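Heavy metal cation tricomponent efflux pump ZneA(CzcA-like) (Cupriavidus metallidurans, PDB 4K0J) acts as a Zn(II)/proton antiporter of the inner membrane, the RND-family component of a three-part efflux system that probably exports heavy-metal cations. Local coordinates at residues I542-F546 with R817-T821; A663-V669 with T809-R815; S912-F917 with P988-V993. One frame throughout, in Å; residues are numbered along the deposited sequence.

Contact 1 (I542-F546 with R817-T821)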
loop_
_atom_site.group_PDB
_atom_site.type_symbol
_atom_site.label_atom_id
_atom_site.label_comp_id
_atom_site.label_asym_id
_atom_site.label_seq_id
_atom_site.Cartn_x
_atom_site.Cartn_y
_atom_site.Cartn_z
ATOM N N ILE C 542 16.521 23.603 -39.271
ATOM C CA ILE C 542 16.883 23.773 -37.867
ATOM C C ILE C 542 17.365 22.456 -37.253
ATOM O O ILE C 542 16.871 21.379 -37.594
ATOM C CB ILE C 542 15.708 24.358 -37.034
ATOM C CG1 ILE C 542 16.175 24.762 -35.632
ATOM C CG2 ILE C 542 14.558 23.370 -36.937
ATOM C CD1 ILE C 542 17.269 25.801 -35.627
ATOM N N GLY C 543 18.351 22.549 -36.365
ATOM C CA GLY C 543 18.834 21.387 -35.644
ATOM C C GLY C 543 17.847 20.976 -34.570
ATOM O O GLY C 543 17.072 21.799 -34.087
ATOM N N ARG C 544 17.871 19.702 -34.194
ATOM C CA ARG C 544 16.948 19.190 -33.188
ATOM C C ARG C 544 17.683 18.484 -32.052
ATOM O O ARG C 544 18.542 17.636 -32.291
ATOM C CB ARG C 544 15.931 18.244 -33.831
ATOM C CG ARG C 544 14.977 18.921 -34.808
ATOM C CD ARG C 544 14.175 17.899 -35.598
ATOM N NE ARG C 544 13.617 16.859 -34.738
ATOM C CZ ARG C 544 13.015 15.759 -35.185
ATOM N NH1 ARG C 544 12.889 15.551 -36.489
ATOM N NH2 ARG C 544 12.540 14.867 -34.326
ATOM N N ASP C 545 17.342 18.842 -30.818
ATOM C CA ASP C 545 17.915 18.203 -29.635
ATOM C C ASP C 545 16.825 17.511 -28.825
ATOM O O ASP C 545 15.874 16.963 -29.383
ATOM C CB ASP C 545 18.632 19.234 -28.755
ATOM C CG ASP C 545 19.918 19.744 -29.377
ATOM O OD1 ASP C 545 20.728 20.358 -28.649
ATOM O OD2 ASP C 545 20.123 19.528 -30.590
ATOM N N PHE C 546 16.978 17.535 -27.504
ATOM C CA PHE C 546 15.929 17.081 -26.598
ATOM C C PHE C 546 15.806 18.037 -25.419
ATOM O O PHE C 546 14.716 18.259 -24.896
ATOM C CB PHE C 546 16.192 15.663 -26.100
ATOM C CG PHE C 546 15.235 15.217 -25.036
ATOM C CD1 PHE C 546 15.612 15.209 -23.706
ATOM C CD2 PHE C 546 13.950 14.827 -25.363
ATOM C CE1 PHE C 546 14.733 14.809 -22.723
ATOM C CE2 PHE C 546 13.066 14.421 -24.383
ATOM C CZ PHE C 546 13.459 14.413 -23.060
ATOM N N ARG C 817 28.266 19.433 -31.600
ATOM C CA ARG C 817 27.439 19.873 -32.718
ATOM C C ARG C 817 25.947 19.719 -32.441
ATOM O O ARG C 817 25.386 20.423 -31.606
ATOM C CB ARG C 817 27.820 19.117 -33.996
ATOM C CG ARG C 817 27.427 19.828 -35.282
ATOM C CD ARG C 817 27.902 19.074 -36.518
ATOM N NE ARG C 817 27.199 17.808 -36.712
ATOM C CZ ARG C 817 27.245 17.097 -37.835
ATOM N NH1 ARG C 817 26.577 15.957 -37.933
ATOM N NH2 ARG C 817 27.958 17.528 -38.865
ATOM N N ASP C 818 25.311 18.792 -33.148
ATOM C CA ASP C 818 23.863 18.660 -33.112
ATOM C C ASP C 818 23.477 17.297 -32.566
ATOM O O ASP C 818 24.319 16.570 -32.039
ATOM C CB ASP C 818 23.298 18.822 -34.523
ATOM C CG ASP C 818 21.986 19.579 -34.547
ATOM O OD1 ASP C 818 21.902 20.658 -33.923
ATOM O OD2 ASP C 818 21.037 19.093 -35.199
ATOM N N LEU C 819 22.201 16.954 -32.692
ATOM C CA LEU C 819 21.748 15.614 -32.349
ATOM C C LEU C 819 21.039 14.975 -33.532
ATOM O O LEU C 819 21.347 13.846 -33.901
ATOM C CB LEU C 819 20.838 15.628 -31.121
ATOM C CG LEU C 819 20.278 14.263 -30.701
ATOM C CD1 LEU C 819 21.391 13.248 -30.524
ATOM C CD2 LEU C 819 19.465 14.379 -29.423
ATOM N N SER C 820 20.101 15.704 -34.129
ATOM C CA SER C 820 19.327 15.185 -35.253
ATOM C C SER C 820 20.218 14.853 -36.441
ATOM O O SER C 820 20.306 13.698 -36.862
ATOM C CB SER C 820 18.268 16.197 -35.687
ATOM O OG SER C 820 18.868 17.302 -36.342
ATOM N N THR C 821 20.874 15.876 -36.980
ATOM C CA THR C 821 21.763 15.708 -38.123
ATOM C C THR C 821 22.934 14.786 -37.789
ATOM O O THR C 821 23.351 13.965 -38.614
ATOM C CB THR C 821 22.296 17.068 -38.631
ATOM O OG1 THR C 821 22.922 17.776 -37.555
ATOM C CG2 THR C 821 21.158 17.913 -39.183
#

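Contact 2 (A663-V669 with T809-R815)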
loop_
_atom_site.group_PDB
_atom_site.type_symbol
_atom_site.label_atom_id
_atom_site.label_comp_id
_atom_site.label_asym_id
_atom_site.label_seq_id
_atom_site.Cartn_x
_atom_site.Cartn_y
_atom_site.Cartn_z
ATOM N N ALA C 663 24.825 3.060 -19.612
ATOM C CA ALA C 663 26.113 3.579 -19.179
ATOM C C ALA C 663 26.077 5.093 -19.000
ATOM O O ALA C 663 25.156 5.769 -19.444
ATOM C CB ALA C 663 27.196 3.191 -20.170
ATOM N N HIS C 664 27.106 5.624 -18.363
ATOM C CA HIS C 664 27.133 7.032 -18.016
ATOM C C HIS C 664 27.539 7.914 -19.187
ATOM O O HIS C 664 28.620 8.503 -19.187
ATOM C CB HIS C 664 28.074 7.240 -16.839
ATOM C CG HIS C 664 27.761 6.369 -15.667
ATOM N ND1 HIS C 664 26.893 6.751 -14.667
ATOM C CD2 HIS C 664 28.189 5.129 -15.339
ATOM C CE1 HIS C 664 26.809 5.787 -13.768
ATOM N NE2 HIS C 664 27.581 4.790 -14.154
ATOM N N SER C 665 26.663 8.004 -20.182
ATOM C CA SER C 665 26.893 8.865 -21.341
ATOM C C SER C 665 25.570 9.259 -21.996
ATOM O O SER C 665 24.553 8.588 -21.809
ATOM C CB SER C 665 27.807 8.177 -22.360
ATOM O OG SER C 665 27.179 7.040 -22.922
ATOM N N ASP C 666 25.594 10.348 -22.762
ATOM C CA ASP C 666 24.396 10.866 -23.415
ATOM C C ASP C 666 23.839 9.857 -24.406
ATOM O O ASP C 666 22.632 9.637 -24.481
ATOM C CB ASP C 666 24.714 12.169 -24.152
ATOM C CG ASP C 666 25.655 13.072 -23.372
ATOM O OD1 ASP C 666 25.748 12.922 -22.133
ATOM O OD2 ASP C 666 26.302 13.936 -24.001
ATOM N N LEU C 667 24.741 9.244 -25.163
ATOM C CA LEU C 667 24.376 8.301 -26.209
ATOM C C LEU C 667 25.092 6.978 -25.992
ATOM O O LEU C 667 26.211 6.951 -25.485
ATOM C CB LEU C 667 24.762 8.867 -27.580
ATOM C CG LEU C 667 23.997 10.094 -28.079
ATOM C CD1 LEU C 667 24.797 10.838 -29.136
ATOM C CD2 LEU C 667 22.644 9.674 -28.628
ATOM N N VAL C 668 24.448 5.877 -26.365
ATOM C CA VAL C 668 25.131 4.590 -26.386
ATOM C C VAL C 668 24.760 3.824 -27.636
ATOM O O VAL C 668 23.737 4.098 -28.265
ATOM C CB VAL C 668 24.794 3.697 -25.162
ATOM C CG1 VAL C 668 25.248 4.344 -23.858
ATOM C CG2 VAL C 668 23.311 3.364 -25.128
ATOM N N VAL C 669 25.607 2.866 -27.992
ATOM C CA VAL C 669 25.296 1.913 -29.048
ATOM C C VAL C 669 25.502 0.500 -28.514
ATOM O O VAL C 669 26.626 0.093 -28.216
ATOM C CB VAL C 669 26.167 2.127 -30.299
ATOM C CG1 VAL C 669 25.887 1.038 -31.323
ATOM C CG2 VAL C 669 25.899 3.492 -30.898
ATOM N N THR C 809 28.626 -2.254 -24.746
ATOM C CA THR C 809 28.123 -0.896 -24.884
ATOM C C THR C 809 29.175 0.069 -25.396
ATOM O O THR C 809 30.226 0.237 -24.784
ATOM C CB THR C 809 27.612 -0.359 -23.546
ATOM O OG1 THR C 809 26.760 -1.333 -22.936
ATOM C CG2 THR C 809 26.845 0.936 -23.755
ATOM N N VAL C 810 28.886 0.709 -26.520
ATOM C CA VAL C 810 29.742 1.778 -26.995
ATOM C C VAL C 810 29.159 3.097 -26.520
ATOM O O VAL C 810 28.263 3.652 -27.154
ATOM C CB VAL C 810 29.862 1.787 -28.530
ATOM C CG1 VAL C 810 30.830 2.868 -28.969
ATOM C CG2 VAL C 810 30.320 0.435 -29.040
ATOM N N ARG C 811 29.657 3.592 -25.394
ATOM C CA ARG C 811 29.155 4.841 -24.851
ATOM C C ARG C 811 29.853 6.056 -25.466
ATOM O O ARG C 811 31.049 6.008 -25.763
ATOM C CB ARG C 811 29.231 4.838 -23.321
ATOM C CG ARG C 811 30.603 4.980 -22.716
ATOM C CD ARG C 811 30.469 5.085 -21.205
ATOM N NE ARG C 811 31.647 5.653 -20.557
ATOM C CZ ARG C 811 32.601 4.928 -19.983
ATOM N NH1 ARG C 811 32.519 3.604 -19.981
ATOM N NH2 ARG C 811 33.639 5.523 -19.410
ATOM N N LEU C 812 29.087 7.131 -25.665
ATOM C CA LEU C 812 29.553 8.317 -26.387
ATOM C C LEU C 812 28.717 9.577 -26.109
ATOM O O LEU C 812 27.512 9.493 -25.885
ATOM C CB LEU C 812 29.572 8.051 -27.895
ATOM C CG LEU C 812 28.226 8.015 -28.625
ATOM C CD1 LEU C 812 28.407 8.448 -30.068
ATOM C CD2 LEU C 812 27.589 6.635 -28.557
ATOM N N ASN C 813 29.356 10.745 -26.145
ATOM C CA ASN C 813 28.658 12.014 -25.901
ATOM C C ASN C 813 28.392 12.834 -27.169
ATOM O O ASN C 813 29.230 12.895 -28.067
ATOM C CB ASN C 813 29.421 12.865 -24.883
ATOM C CG ASN C 813 29.506 12.206 -23.521
ATOM O OD1 ASN C 813 28.563 11.553 -23.073
ATOM N ND2 ASN C 813 30.643 12.370 -22.854
ATOM N N LEU C 814 27.229 13.476 -27.221
ATOM C CA LEU C 814 26.795 14.222 -28.404
ATOM C C LEU C 814 27.466 15.583 -28.548
ATOM O O LEU C 814 27.338 16.236 -29.582
ATOM C CB LEU C 814 25.270 14.395 -28.395
ATOM C CG LEU C 814 24.561 14.627 -27.051
ATOM C CD1 LEU C 814 24.918 15.968 -26.418
ATOM C CD2 LEU C 814 23.052 14.505 -27.218
ATOM N N ARG C 815 28.176 15.997 -27.502
ATOM C CA ARG C 815 28.794 17.322 -27.419
ATOM C C ARG C 815 29.630 17.696 -28.638
ATOM O O ARG C 815 30.397 16.883 -29.149
ATOM C CB ARG C 815 29.648 17.414 -26.151
ATOM C CG ARG C 815 30.576 18.614 -26.090
ATOM C CD ARG C 815 31.258 18.689 -24.737
ATOM N NE ARG C 815 31.801 17.395 -24.335
ATOM C CZ ARG C 815 33.063 17.025 -24.520
ATOM N NH1 ARG C 815 33.469 15.826 -24.127
ATOM N NH2 ARG C 815 33.921 17.853 -25.099
#

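Contact 3 (S912-F917 with P988-V993)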
loop_
_atom_site.group_PDB
_atom_site.type_symbol
_atom_site.label_atom_id
_atom_site.label_comp_id
_atom_site.label_asym_id
_atom_site.label_seq_id
_atom_site.Cartn_x
_atom_site.Cartn_y
_atom_site.Cartn_z
ATOM N N SER C 912 11.786 22.181 -24.701
ATOM C CA SER C 912 11.627 23.464 -24.031
ATOM C C SER C 912 11.113 24.526 -24.995
ATOM O O SER C 912 10.106 25.184 -24.733
ATOM C CB SER C 912 12.963 23.902 -23.436
ATOM O OG SER C 912 12.825 25.089 -22.683
ATOM N N SER C 913 11.809 24.683 -26.116
ATOM C CA SER C 913 11.402 25.632 -27.147
ATOM C C SER C 913 10.078 25.229 -27.791
ATOM O O SER C 913 9.324 26.084 -28.255
ATOM C CB SER C 913 12.485 25.757 -28.214
ATOM O OG SER C 913 12.761 24.497 -28.796
ATOM N N ALA C 914 9.804 23.929 -27.824
ATOM C CA ALA C 914 8.521 23.435 -28.307
ATOM C C ALA C 914 7.395 23.985 -27.438
ATOM O O ALA C 914 6.445 24.603 -27.943
ATOM C CB ALA C 914 8.499 21.923 -28.299
ATOM N N VAL C 915 7.516 23.765 -26.130
ATOM C CA VAL C 915 6.580 24.338 -25.167
ATOM C C VAL C 915 6.523 25.855 -25.348
ATOM O O VAL C 915 5.465 26.473 -25.203
ATOM C CB VAL C 915 6.972 23.983 -23.718
ATOM C CG1 VAL C 915 6.027 24.642 -22.725
ATOM C CG2 VAL C 915 6.975 22.471 -23.527
ATOM N N GLY C 916 7.667 26.444 -25.688
ATOM C CA GLY C 916 7.730 27.855 -26.025
ATOM C C GLY C 916 6.772 28.233 -27.142
ATOM O O GLY C 916 6.071 29.238 -27.050
ATOM N N PHE C 917 6.739 27.427 -28.201
ATOM C CA PHE C 917 5.814 27.661 -29.308
ATOM C C PHE C 917 4.372 27.479 -28.856
ATOM O O PHE C 917 3.477 28.219 -29.279
ATOM C CB PHE C 917 6.118 26.727 -30.483
ATOM C CG PHE C 917 7.264 27.184 -31.342
ATOM C CD1 PHE C 917 8.514 26.600 -31.225
ATOM C CD2 PHE C 917 7.090 28.203 -32.264
ATOM C CE1 PHE C 917 9.568 27.020 -32.014
ATOM C CE2 PHE C 917 8.140 28.628 -33.053
ATOM C CZ PHE C 917 9.381 28.035 -32.927
ATOM N N PRO C 988 15.012 28.821 -24.178
ATOM C CA PRO C 988 14.291 28.370 -25.372
ATOM C C PRO C 988 12.907 28.998 -25.527
ATOM O O PRO C 988 12.627 29.564 -26.586
ATOM C CB PRO C 988 14.163 26.864 -25.143
ATOM C CG PRO C 988 15.371 26.521 -24.379
ATOM C CD PRO C 988 15.612 27.683 -23.456
ATOM N N LEU C 989 12.063 28.899 -24.502
ATOM C CA LEU C 989 10.726 29.489 -24.562
ATOM C C LEU C 989 10.822 31.001 -24.739
ATOM O O LEU C 989 10.066 31.597 -25.508
ATOM C CB LEU C 989 9.911 29.167 -23.305
ATOM C CG LEU C 989 9.834 27.710 -22.844
ATOM C CD1 LEU C 989 10.837 27.463 -21.742
ATOM C CD2 LEU C 989 8.437 27.348 -22.375
ATOM N N ALA C 990 11.767 31.606 -24.024
ATOM C CA ALA C 990 12.012 33.039 -24.104
ATOM C C ALA C 990 12.309 33.460 -25.539
ATOM O O ALA C 990 11.705 34.389 -26.065
ATOM C CB ALA C 990 13.166 33.422 -23.196
ATOM N N THR C 991 13.238 32.755 -26.166
ATOM C CA THR C 991 13.643 33.044 -27.532
ATOM C C THR C 991 12.482 32.857 -28.503
ATOM O O THR C 991 12.184 33.746 -29.301
ATOM C CB THR C 991 14.806 32.137 -27.956
ATOM O OG1 THR C 991 15.830 32.178 -26.955
ATOM C CG2 THR C 991 15.379 32.587 -29.283
ATOM N N VAL C 992 11.831 31.699 -28.422
ATOM C CA VAL C 992 10.703 31.381 -29.294
ATOM C C VAL C 992 9.593 32.429 -29.224
ATOM O O VAL C 992 9.090 32.881 -30.255
ATOM C CB VAL C 992 10.111 29.999 -28.960
ATOM C CG1 VAL C 992 8.743 29.832 -29.602
ATOM C CG2 VAL C 992 11.061 28.898 -29.405
ATOM N N VAL C 993 9.221 32.823 -28.012
ATOM C CA VAL C 993 8.147 33.797 -27.838
ATOM C C VAL C 993 8.566 35.215 -28.226
ATOM O O VAL C 993 7.909 35.853 -29.049
ATOM C CB VAL C 993 7.598 33.801 -26.400
ATOM C CG1 VAL C 993 6.660 34.973 -26.202
ATOM C CG2 VAL C 993 6.891 32.488 -26.093
#

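Contact 1 (I542-F546 with R817-T821)
A helix N-terminus meets a loop backbone here: the chain between transmembrane helix 521-536 and periplasmic strand 554-560 passes the start of helix 820-830. Leu819 is the N-cap but has no polar side chain to offer. Arg544 O instead accepts the first-turn amide Ser820 N, which has no partner in the helix, at 3.1 Å. The Arg544 side chain (chi1 m, chi2 t) leaves sideways, Arg544 CB 3.6 Å from Ser820 CB, and touches Gln856. Leu819 (chi1 t, chi2 p) lays its CB 3.3 Å from Arg544 O. Asp818, with chi1 between wells at -142°, turns its carboxylate back over the helix start, where Asp818 OD2 accepts Ser820 OG (3.0 Å, chi1 p), and weakly Thr821 OG1 (3.3 Å, chi1 p) and Arg544 N (3.4 Å). Asp545 OD2, of like charge, lies 3.9 Å from Asp818 OD1. Phe546, chi1 t, leads its ring away to Ala855 and Ile456. Gly543 suits this crowding: an ideal CB would fall 2.3 Å from Asp818 OD1, whereas Gly543 CA sits 3.2 Å from Asp818 OD2.

Contact 2 (A663-V669 with T809-R815)
Two central strands of a four-stranded antiparallel sheet pair here, within a periplasmic subdomain whose order across the sheet is 699-701, 807-812, 667-672, 843-847. Leu667 and Leu812 form a hydrogen-bonded pair, 2.9 Å both from Leu667 N to Leu812 O and from Leu812 N to Leu667 O. Val669 and Val810 repeat the pattern, again at 2.9 Å for Val669 N to Val810 O and Val810 N to Val669 O. Between them, Val668 and Arg811 make the non-hydrogen-bonded pair. Leu667, Val669, Val810 and Leu812 share one face, where Leu667 CB lies 3.7 Å from Leu812 CG; these branched aliphatic chains suit the interior under helix 676-690, with Ile686 and Leu690 against Val669. On the face of Val668 and Arg811, the arginine can be buried because Asp702 neutralises it in a salt bridge. Ahead of the strand, an inverse gamma turn at His664 folds the chain back, and Ser665 OG hydrogen-bonds to Leu667 O at 2.7 Å. Between these two segments, side chains take over from the backbone pairing here: Asp666 N donates to Asn813 OD1 (3.2 Å), while Asp698 holds Asn813 ND2, and Leu814 N donates weakly to Asp666 OD2 (3.4 Å). With helix 820-830, and a long insertion between strands 699-701 and 807-812, the beta-alpha-beta-beta-alpha-beta order is that of the ferredoxin-like fold of RND porter subdomains.

Contact 3 (S912-F917 with P988-V993)
This is close helix-helix packing near the periplasmic end of the membrane domain, between helix 911-939, the tenth predicted transmembrane segment, and helix 986-997, which leads into the twelfth. The short axes run broadly in the same direction, crossing at -40° with a closest approach of 7.3 Å. Gly916 permits that closeness: its CA comes within 3.7 Å of Leu989 CA, and an ideal CB would lie 2.7 Å from that atom, a clash. Ser912, one turn earlier, is small enough to let Leu989 in, with Leu989 CG 3.2 Å from Ser912 O; the Ser912 hydroxyl is hydrogen-bonded to Val985 O. Ser913 CB packs 3.7 Å from Pro988 CB, and Ser913 OG turns to Asn910 O. Val915 CG1 closes on Leu989 CD2 at 3.6 Å. Val992 has the largest covered area of the contact: its CG1 lies 3.5 Å from Gly916 C and rests over the face of Phe917, 3.4 Å from the ring centroid and 8° off the normal, a CH-pi contact. Phe917 also touches Leu899. Small residues four apart, Ser912 and Gly916, with a right-handed crossing near -40°, are typical of the GxxxG-like small-xxx-small motif of membrane helix pairs.

How the contacts relate
The three contacts are spread from the membrane domain into the periplasmic part of the pump. Contact 1 lies between the other two, off the straight line joining them, its centre 16 Å from the centre of each, while contacts 2 and 3 are 27 Å apart between centres. Contacts 1 and 2 touch: Leu819 CD1 packs 3.9 Å from Leu814 CD2 and 4.2 Å from Leu667 CD2. Along the chain, strand 807-812 of contact 2 is followed by helix 820-830 of contact 1, and contact 2 is nested within the loop that contact 1 closes. Contact 3 comes later, in series, and stays separate, its nearest atoms about 5 Å from contact 1 and about 14 Å from contact 2.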